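Local coordinates for protein chitin elicitor receptor kinase 1 (Arabidopsis thaliana, PDB 4EBY) that binds chitin oligomers through its LysM ectodomain as a plant immune receptor kinase, dimerising on chitin to become activated, at residues G58-V63 / V144-R149. Sequence-based numbering, arbitrary orientation.
Sequences GSRVLV and VTYPLR. With NAG (2-acetamido-2-deoxy-beta-D-glucopyranose), chain C.
A cation-pi stack of R60 on Y146 joins strand 60-70 to strand 143-147, at the start of a LysM sequence motif. The R60 guanidinium lies flat over one face of the phenol ring, planes 8° apart, with CZ 3.7 Å from the ring centroid. NH1 sits over the middle of the ring, and Y146 OH lies over the same guanidinium face near NE, too poorly angled for a hydrogen bond. R60 reaches this position with its chain extended from CG to NE. Its two terminal nitrogens converge end-on on a single acceptor, the carbonyl of P147: NH2 to O is 2.8 Å and the straighter bond (157° at the hydrogen), NH1 to O 3.2 Å. P147 O lies practically in the guanidinium plane from both nitrogens, so the double grip fixes the rotation of the group while the ring backs one face. In the mixed sheet, strand 8-13 runs between these two strands, the axes of whose short segments come within 8.6 Å, and the contact spans it through side chains and, at P147, a main-chain carbonyl; R60 NH1 also bonds to S11 OG on that strand. L62 CD2 meets V144 CG1 at 3.6 Å, an apolar touch. D152 ties the polar ends together, salt-bridged to R60 NH2 and accepting from Y146 OH and R149 N, which probably offsets the nearness of two arginines. R149 rests CG 3.5 Å from R60 NH2; a bend at chi3 (49°) turns NE toward its salt bridge with E151, and NH1 bonds the NAG acetamido O7 at 2.9 Å.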
ATOM      1  N   GLY A  58      -3.516  11.889  10.229  1.00 22.37           N
ATOM      2  CA  GLY A  58      -3.186  10.967  11.306  1.00 23.22           C
ATOM      3  C   GLY A  58      -3.888   9.633  11.173  1.00 25.80           C
ATOM      4  O   GLY A  58      -3.650   8.705  11.961  1.00 30.54           O
ATOM      5  N   SER A  59      -4.743   9.523  10.168  1.00 21.14           N
ATOM      6  CA  SER A  59      -5.405   8.260   9.872  1.00 23.18           C
ATOM      7  C   SER A  59      -4.745   7.609   8.653  1.00 24.28           C
ATOM      8  O   SER A  59      -3.877   8.210   7.999  1.00 19.89           O
ATOM      9  CB  SER A  59      -6.901   8.489   9.630  1.00 27.20           C
ATOM     10  OG  SER A  59      -7.133   9.161   8.402  1.00 29.56           O
ATOM     11  N   ARG A  60      -5.147   6.374   8.364  1.00 19.93           N
ATOM     12  CA  ARG A  60      -4.674   5.665   7.180  1.00 17.48           C
ATOM     13  C   ARG A  60      -5.826   5.374   6.233  1.00 17.85           C
ATOM     14  O   ARG A  60      -6.930   4.987   6.671  1.00 21.23           O
ATOM     15  CB  ARG A  60      -4.023   4.340   7.594  1.00 18.00           C
ATOM     16  CG  ARG A  60      -2.662   4.504   8.262  1.00 19.79           C
ATOM     17  CD  ARG A  60      -2.263   3.218   8.977  1.00 23.38           C
ATOM     18  NE  ARG A  60      -0.952   3.283   9.620  1.00 21.73           N
ATOM     19  CZ  ARG A  60       0.187   2.834   9.074  1.00 22.17           C
ATOM     20  NH1 ARG A  60       0.195   2.329   7.845  1.00 17.24           N
ATOM     21  NH2 ARG A  60       1.328   2.917   9.746  1.00 19.07           N
ATOM     22  N   VAL A  61      -5.584   5.577   4.942  1.00 16.75           N
ATOM     23  CA  VAL A  61      -6.563   5.253   3.913  1.00 15.79           C
ATOM     24  C   VAL A  61      -6.145   3.977   3.203  1.00 16.62           C
ATOM     25  O   VAL A  61      -4.995   3.843   2.768  1.00 16.49           O
ATOM     26  CB  VAL A  61      -6.693   6.401   2.879  1.00 18.15           C
ATOM     27  CG1 VAL A  61      -7.674   6.033   1.754  1.00 17.47           C
ATOM     28  CG2 VAL A  61      -7.103   7.703   3.574  1.00 18.82           C
ATOM     29  N   LEU A  62      -7.072   3.027   3.102  1.00 16.63           N
ATOM     30  CA  LEU A  62      -6.814   1.772   2.396  1.00 17.38           C
ATOM     31  C   LEU A  62      -7.179   1.907   0.924  1.00 17.56           C
ATOM     32  O   LEU A  62      -8.283   2.326   0.595  1.00 16.83           O
ATOM     33  CB  LEU A  62      -7.637   0.635   3.022  1.00 16.51           C
ATOM     34  CG  LEU A  62      -7.162   0.203   4.399  1.00 18.69           C
ATOM     35  CD1 LEU A  62      -8.188  -0.735   5.014  1.00 20.40           C
ATOM     36  CD2 LEU A  62      -5.792  -0.470   4.294  1.00 20.01           C
ATOM     37  N   VAL A  63      -6.258   1.538   0.041  1.00 14.51           N
ATOM     38  CA  VAL A  63      -6.514   1.678  -1.389  1.00 14.40           C
ATOM     39  C   VAL A  63      -6.365   0.339  -2.097  1.00 13.99           C
ATOM     40  O   VAL A  63      -5.279  -0.256  -2.067  1.00 15.30           O
ATOM     41  CB  VAL A  63      -5.514   2.702  -2.026  1.00 16.42           C
ATOM     42  CG1 VAL A  63      -5.792   2.923  -3.527  1.00 17.86           C
ATOM     43  CG2 VAL A  63      -5.556   4.034  -1.289  1.00 18.01           C
ATOM     44  N   VAL A 144      -3.014  -6.274   3.253  1.00 15.62           N
ATOM     45  CA  VAL A 144      -2.675  -4.856   3.266  1.00 13.57           C
ATOM     46  C   VAL A 144      -1.163  -4.744   3.291  1.00 16.32           C
ATOM     47  O   VAL A 144      -0.494  -5.338   4.142  1.00 17.07           O
ATOM     48  CB  VAL A 144      -3.208  -4.146   4.528  1.00 16.56           C
ATOM     49  CG1 VAL A 144      -2.894  -2.655   4.477  1.00 18.24           C
ATOM     50  CG2 VAL A 144      -4.729  -4.363   4.702  1.00 16.24           C
ATOM     51  N   THR A 145      -0.623  -3.996   2.340  1.00 14.46           N
ATOM     52  CA  THR A 145       0.767  -3.593   2.380  1.00 14.83           C
ATOM     53  C   THR A 145       0.841  -2.389   3.321  1.00 16.13           C
ATOM     54  O   THR A 145       0.334  -1.297   3.013  1.00 15.59           O
ATOM     55  CB  THR A 145       1.218  -3.207   0.967  1.00 14.70           C
ATOM     56  OG1 THR A 145       1.145  -4.375   0.136  1.00 15.91           O
ATOM     57  CG2 THR A 145       2.643  -2.693   0.975  1.00 16.20           C
ATOM     58  N   TYR A 146       1.443  -2.606   4.482  1.00 14.57           N
ATOM     59  CA  TYR A 146       1.305  -1.695   5.607  1.00 16.25           C
ATOM     60  C   TYR A 146       2.663  -1.144   6.012  1.00 15.43           C
ATOM     61  O   TYR A 146       3.466  -1.840   6.617  1.00 16.48           O
ATOM     62  CB  TYR A 146       0.651  -2.467   6.777  1.00 15.80           C
ATOM     63  CG  TYR A 146       0.312  -1.640   8.000  1.00 15.76           C
ATOM     64  CD1 TYR A 146      -0.990  -1.232   8.240  1.00 19.33           C
ATOM     65  CD2 TYR A 146       1.289  -1.311   8.939  1.00 17.62           C
ATOM     66  CE1 TYR A 146      -1.323  -0.501   9.369  1.00 20.23           C
ATOM     67  CE2 TYR A 146       0.963  -0.566  10.076  1.00 19.62           C
ATOM     68  CZ  TYR A 146      -0.350  -0.167  10.273  1.00 19.81           C
ATOM     69  OH  TYR A 146      -0.715   0.558  11.387  1.00 26.48           O
ATOM     70  N   PRO A 147       2.964   0.108   5.645  1.00 15.05           N
ATOM     71  CA  PRO A 147       4.241   0.681   6.092  1.00 15.48           C
ATOM     72  C   PRO A 147       4.193   1.013   7.592  1.00 16.31           C
ATOM     73  O   PRO A 147       3.282   1.709   8.065  1.00 18.88           O
ATOM     74  CB  PRO A 147       4.365   1.965   5.237  1.00 15.60           C
ATOM     75  CG  PRO A 147       3.420   1.730   4.060  1.00 17.73           C
ATOM     76  CD  PRO A 147       2.267   0.979   4.677  1.00 16.33           C
ATOM     77  N   LEU A 148       5.171   0.489   8.328  1.00 16.33           N
ATOM     78  CA  LEU A 148       5.249   0.673   9.778  1.00 17.60           C
ATOM     79  C   LEU A 148       5.618   2.096  10.156  1.00 20.29           C
ATOM     80  O   LEU A 148       6.462   2.722   9.509  1.00 20.90           O
ATOM     81  CB  LEU A 148       6.287  -0.277  10.376  1.00 19.24           C
ATOM     82  CG  LEU A 148       5.944  -1.768  10.356  1.00 18.52           C
ATOM     83  CD1 LEU A 148       7.141  -2.591  10.861  1.00 22.20           C
ATOM     84  CD2 LEU A 148       4.689  -2.064  11.188  1.00 19.73           C
ATOM     85  N   ARG A 149       4.981   2.587  11.216  1.00 23.56           N
ATOM     86  CA  ARG A 149       5.315   3.888  11.797  1.00 22.67           C
ATOM     87  C   ARG A 149       5.718   3.714  13.250  1.00 24.87           C
ATOM     88  O   ARG A 149       5.436   2.682  13.854  1.00 24.94           O
ATOM     89  CB  ARG A 149       4.128   4.830  11.684  1.00 20.47           C
ATOM     90  CG  ARG A 149       3.910   5.295  10.245  1.00 23.36           C
ATOM     91  CD  ARG A 149       2.769   6.292  10.124  1.00 22.37           C
ATOM     92  NE  ARG A 149       2.935   7.336  11.120  1.00 23.44           N
ATOM     93  CZ  ARG A 149       3.698   8.407  10.958  1.00 24.78           C
ATOM     94  NH1 ARG A 149       4.329   8.616   9.810  1.00 25.43           N
ATOM     95  NH2 ARG A 149       3.817   9.280  11.950  1.00 31.07           N
TER
HETATM   96  C1  NAG C   1       7.847   7.755   5.696  1.00 19.26           C
HETATM   97  C2  NAG C   1       6.853   8.616   6.488  1.00 20.13           C
HETATM   98  C3  NAG C   1       7.541   9.871   7.038  1.00 27.64           C
HETATM   99  C4  NAG C   1       8.866   9.560   7.725  1.00 32.22           C
HETATM  100  C5  NAG C   1       9.697   8.590   6.889  1.00 24.14           C
HETATM  101  C6  NAG C   1      10.970   8.149   7.607  1.00 32.93           C
HETATM  102  C7  NAG C   1       4.474   8.872   5.941  1.00 23.84           C
HETATM  103  C8  NAG C   1       3.437   9.466   5.013  1.00 19.02           C
HETATM  104  N2  NAG C   1       5.765   9.018   5.623  1.00 19.82           N
HETATM  105  O3  NAG C   1       6.688  10.570   7.932  1.00 31.80           O
HETATM  106  O4  NAG C   1       9.593  10.764   7.883  1.00 36.03           O
HETATM  107  O5  NAG C   1       8.929   7.444   6.569  1.00 21.85           O
HETATM  108  O6  NAG C   1      10.609   7.478   8.799  1.00 36.72           O
HETATM  109  O7  NAG C   1       4.110   8.267   6.949  1.00 23.57           O